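Local coordinates for BH2621 protein (Bacillus halodurans, PDB 2QML) that is of unknown function but probably acts as a GNAT-family N-acyltransferase, perhaps transferring acyl groups to an amine in siderophore biosynthesis, at residues 32-35 with 36-40; 51-54 with 55-58. All coordinates share one frame; numbering follows the deposited sequence.

Contact 1: 32-35 with 36-40; sequences VDML and HSWMH
M34 and W38, one turn apart on the helix, lie side by side and point the same way, the selenomethionine chain running along the indole. Its CG sits over one face of the ring system, offset toward the rim, 3.7 Å from W38 CZ2. With CG anti to the backbone N (chi1 177°) and the bend left to chi3, the chain runs outward until M34 SE lies 4.7 Å from the centroid of the six-membered ring of W38 in an oblique Met-aromatic contact. M34 O lies over a face of the indole too, and accepts the amide of W38 in a bond of 3.1 Å. L35 comes to the same side of the indole farther along, at its CE3-CZ3 end, its chain slanting across until CD2 is 3.5 Å from W38 CE3. H36 is turned away from these apolar groups: a water in the plane of its ring lies 2.7 Å from H36 ND1 and donates to D33 O, tying the imidazole to the preceding turn, while H36 NE2 hydrogen-bonds to I52 O in the loop before helix 54-65. Amides of H36, S37 and M39 bond to the carbonyls of V32, D33 and L35, i to i+4 bonds through M39 N. Within the GNAT domain, helix 32-38 and the residue after it lie between the sheet (Y84 of strand 80-89, L111 of strand 106-112) and helix 54-65.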
loop_
_atom_site.group_PDB
_atom_site.type_symbol
_atom_site.label_atom_id
_atom_site.label_comp_id
_atom_site.label_asym_id
_atom_site.label_seq_id
_atom_site.Cartn_x
_atom_site.Cartn_y
_atom_site.Cartn_z
ATOM N N VAL A 32 15.316 -9.693 -0.779
ATOM C CA VAL A 32 15.520 -9.475 0.653
ATOM C C VAL A 32 16.538 -8.391 0.955
ATOM O O VAL A 32 16.295 -7.611 1.886
ATOM C CB VAL A 32 15.835 -10.804 1.417
ATOM C CG1 VAL A 32 17.180 -11.360 1.069
ATOM C CG2 VAL A 32 15.706 -10.542 2.955
ATOM N N ASP A 33 17.657 -8.338 0.246
ATOM C CA ASP A 33 18.654 -7.307 0.537
ATOM C C ASP A 33 18.117 -5.893 0.243
ATOM O O ASP A 33 18.358 -4.945 1.003
ATOM C CB ASP A 33 19.957 -7.570 -0.231
ATOM C CG ASP A 33 20.561 -8.934 0.093
ATOM O OD1 ASP A 33 20.811 -9.253 1.246
ATOM O OD2 ASP A 33 20.763 -9.713 -0.835
HETATM N N MSE A 34 17.435 -5.748 -0.877
HETATM C CA MSE A 34 16.879 -4.473 -1.259
HETATM C C MSE A 34 15.816 -4.019 -0.277
HETATM O O MSE A 34 15.822 -2.872 0.161
HETATM C CB MSE A 34 16.265 -4.561 -2.664
HETATM C CG MSE A 34 15.596 -3.277 -3.120
HETATM SE SE MSE A 34 15.076 -3.427 -4.991
HETATM C CE MSE A 34 13.657 -4.675 -4.871
ATOM N N LEU A 35 14.909 -4.910 0.067
ATOM C CA LEU A 35 13.822 -4.595 0.994
ATOM C C LEU A 35 14.397 -4.262 2.391
ATOM O O LEU A 35 13.953 -3.312 3.072
ATOM C CB LEU A 35 12.788 -5.712 1.037
ATOM C CG LEU A 35 11.973 -5.919 -0.241
ATOM C CD1 LEU A 35 11.022 -7.085 -0.048
ATOM C CD2 LEU A 35 11.251 -4.645 -0.624
ATOM N N HIS A 36 15.393 -5.039 2.820
ATOM C CA HIS A 36 16.095 -4.789 4.098
ATOM C C HIS A 36 16.688 -3.371 4.146
ATOM O O HIS A 36 16.584 -2.667 5.140
ATOM C CB HIS A 36 17.151 -5.860 4.292
ATOM C CG HIS A 36 18.005 -5.647 5.500
ATOM N ND1 HIS A 36 19.293 -5.163 5.414
ATOM C CD2 HIS A 36 17.738 -5.800 6.819
ATOM C CE1 HIS A 36 19.787 -5.056 6.631
ATOM N NE2 HIS A 36 18.874 -5.448 7.498
ATOM N N SER A 37 17.289 -2.931 3.041
ATOM C CA SER A 37 17.818 -1.568 2.918
ATOM C C SER A 37 16.682 -0.519 3.054
ATOM O O SER A 37 16.804 0.484 3.790
ATOM C CB SER A 37 18.546 -1.402 1.591
ATOM O OG SER A 37 19.067 -0.109 1.511
ATOM N N TRP A 38 15.568 -0.753 2.390
ATOM C CA TRP A 38 14.430 0.165 2.509
ATOM C C TRP A 38 13.903 0.274 3.933
ATOM O O TRP A 38 13.551 1.381 4.381
ATOM C CB TRP A 38 13.263 -0.208 1.579
ATOM C CG TRP A 38 13.614 -0.223 0.120
ATOM C CD1 TRP A 38 14.720 0.271 -0.442
ATOM C CD2 TRP A 38 12.771 -0.637 -0.963
ATOM N NE1 TRP A 38 14.687 0.122 -1.821
ATOM C CE2 TRP A 38 13.493 -0.416 -2.166
ATOM C CE3 TRP A 38 11.492 -1.159 -1.043
ATOM C CZ2 TRP A 38 12.978 -0.736 -3.417
ATOM C CZ3 TRP A 38 11.003 -1.488 -2.295
ATOM C CH2 TRP A 38 11.736 -1.282 -3.447
HETATM N N MSE A 39 13.868 -0.867 4.650
HETATM C CA MSE A 39 13.449 -0.925 6.037
HETATM C C MSE A 39 14.374 -0.189 7.010
HETATM O O MSE A 39 13.994 0.017 8.152
HETATM C CB MSE A 39 13.284 -2.377 6.497
HETATM C CG MSE A 39 12.091 -3.061 5.858
HETATM SE SE MSE A 39 10.386 -2.045 5.865
HETATM C CE MSE A 39 9.175 -3.434 5.176
ATOM N N HIS A 40 15.571 0.142 6.559
ATOM C CA HIS A 40 16.513 0.918 7.334
ATOM C C HIS A 40 16.485 2.414 6.955
ATOM O O HIS A 40 17.251 3.205 7.474
ATOM C CB HIS A 40 17.919 0.290 7.254
ATOM C CG HIS A 40 18.070 -0.910 8.135
ATOM N ND1 HIS A 40 18.655 -0.840 9.385
ATOM C CD2 HIS A 40 17.662 -2.197 7.983
ATOM C CE1 HIS A 40 18.626 -2.034 9.949
ATOM N NE2 HIS A 40 18.003 -2.869 9.140
HETATM O O HOH W 1 20.357 -4.911 2.928
#

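Contact 2: 51-54 with 55-58; sequences NIPL and VDYK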
loop_
_atom_site.group_PDB
_atom_site.type_symbol
_atom_site.label_atom_id
_atom_site.label_comp_id
_atom_site.label_asym_id
_atom_site.label_seq_id
_atom_site.Cartn_x
_atom_site.Cartn_y
_atom_site.Cartn_z
ATOM N N ASN A 51 13.777 -2.166 11.086
ATOM C CA ASN A 51 15.204 -1.893 11.011
ATOM C C ASN A 51 15.872 -2.921 11.926
ATOM O O ASN A 51 16.315 -2.646 13.016
ATOM C CB ASN A 51 15.571 -0.438 11.360
ATOM C CG ASN A 51 14.974 0.033 12.670
ATOM O OD1 ASN A 51 13.809 -0.240 12.979
ATOM N ND2 ASN A 51 15.768 0.819 13.429
ATOM N N ILE A 52 15.902 -4.131 11.412
ATOM C CA ILE A 52 16.414 -5.297 12.099
ATOM C C ILE A 52 17.529 -5.961 11.287
ATOM O O ILE A 52 17.683 -5.669 10.067
ATOM C CB ILE A 52 15.215 -6.290 12.386
ATOM C CG1 ILE A 52 14.595 -6.835 11.103
ATOM C CG2 ILE A 52 14.174 -5.569 13.248
ATOM C CD1 ILE A 52 13.460 -7.847 11.299
ATOM N N PRO A 53 18.314 -6.849 11.935
ATOM C CA PRO A 53 19.366 -7.574 11.222
ATOM C C PRO A 53 18.821 -8.322 10.014
ATOM O O PRO A 53 17.647 -8.792 10.009
ATOM C CB PRO A 53 19.929 -8.512 12.296
ATOM C CG PRO A 53 19.665 -7.788 13.544
ATOM C CD PRO A 53 18.321 -7.186 13.368
ATOM N N LEU A 54 19.642 -8.377 8.966
ATOM C CA LEU A 54 19.296 -9.069 7.722
ATOM C C LEU A 54 18.806 -10.524 7.976
ATOM O O LEU A 54 17.810 -10.912 7.397
ATOM C CB LEU A 54 20.496 -9.041 6.767
ATOM C CG LEU A 54 20.259 -9.687 5.405
ATOM C CD1 LEU A 54 19.134 -8.967 4.643
ATOM C CD2 LEU A 54 21.559 -9.733 4.619
ATOM N N VAL A 55 19.446 -11.259 8.892
ATOM C CA VAL A 55 19.054 -12.625 9.199
ATOM C C VAL A 55 17.591 -12.699 9.664
ATOM O O VAL A 55 16.840 -13.578 9.261
ATOM C CB VAL A 55 20.045 -13.305 10.235
ATOM C CG1 VAL A 55 20.005 -12.655 11.629
ATOM C CG2 VAL A 55 19.745 -14.785 10.341
ATOM N N ASP A 56 17.197 -11.749 10.486
ATOM C CA ASP A 56 15.831 -11.697 10.994
ATOM C C ASP A 56 14.878 -11.235 9.907
ATOM O O ASP A 56 13.768 -11.797 9.777
ATOM C CB ASP A 56 15.756 -10.770 12.155
ATOM C CG ASP A 56 16.603 -11.246 13.317
ATOM O OD1 ASP A 56 16.701 -12.478 13.613
ATOM O OD2 ASP A 56 17.214 -10.328 13.929
ATOM N N TYR A 57 15.271 -10.194 9.161
ATOM C CA TYR A 57 14.426 -9.701 8.080
ATOM C C TYR A 57 14.133 -10.830 7.082
ATOM O O TYR A 57 13.005 -10.956 6.647
ATOM C CB TYR A 57 14.970 -8.413 7.389
ATOM C CG TYR A 57 13.905 -7.857 6.471
ATOM C CD1 TYR A 57 12.775 -7.225 6.972
ATOM C CD2 TYR A 57 14.002 -8.057 5.091
ATOM C CE1 TYR A 57 11.796 -6.775 6.129
ATOM C CE2 TYR A 57 13.013 -7.640 4.255
ATOM C CZ TYR A 57 11.918 -7.001 4.779
ATOM O OH TYR A 57 10.962 -6.633 3.894
ATOM N N LYS A 58 15.125 -11.651 6.762
ATOM C CA LYS A 58 14.936 -12.817 5.889
ATOM C C LYS A 58 13.820 -13.755 6.409
ATOM O O LYS A 58 12.905 -14.135 5.653
ATOM C CB LYS A 58 16.267 -13.580 5.734
ATOM C CG LYS A 58 17.247 -12.920 4.812
ATOM C CD LYS A 58 18.572 -13.742 4.677
ATOM C CE LYS A 58 19.565 -13.080 3.703
ATOM N NZ LYS A 58 20.915 -13.724 3.727
#
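I52 reaches from the loop across the first turn of helix 54-65, its side chain running at about a right angle to that of Y57. From CB, which points toward the helix, the longer branch leaves with CG1 between the backbone N and the carbonyl carbon (chi1 64°). That rotation sets CG1 4.1 Å from Y57 CB, near the start of the tyrosine side chain. One bond further, with chi2 extended, CD1 slips in beside the backbone, 3.7 Å from Y57 N and 3.8 Å from D56 CB, and lies at the edge of the tyrosine ring, near its plane. The methyl rests against the backbone where D56 joins Y57.

P53 follows as the N-cap residue. P53 O takes the amide of Y57 in a nearly straight bond of 2.9 Å, and the amide of D56 adds a second, weak one. The proline ring also leans on the aspartate, whose OD2 lies 3.4 Å from P53 CD. L54 opens the helix proper: L54 O accepts K58 N at 2.9 Å, and the extended lysine chain slants past the leucine so that K58 CE lies 3.9 Å from L54 CG.

Apolar and backbone contacts thus join loop to helix, with Y57 carried inward onto L35 of helix 32-38. At the start of helix 54-65 of the GNAT domain, this geometry is that of a hydrophobic staple, I52 at N' against Y57 at N4, round a proline N-cap.

Contact 1 comes first along the chain, within helix 32-38 and the turn after it; contact 2 follows at the start of helix 54-65, with helix 45-48 between them. Their centres are about 9 Å apart, on the same side of the chain's centre, and they touch directly. I52 O, in the loop of contact 2, is a probable hydrogen-bond acceptor for both H36 NE2, at 2.8 Å, and H40 NE2, so two imidazoles of contact 1 hold one loop carbonyl. V32 also packs against K58. Contact 1 borders the central mixed sheet and contact 2 lies farther out, consistent with helix 32-38 lying between the sheet and the start of helix 54-65.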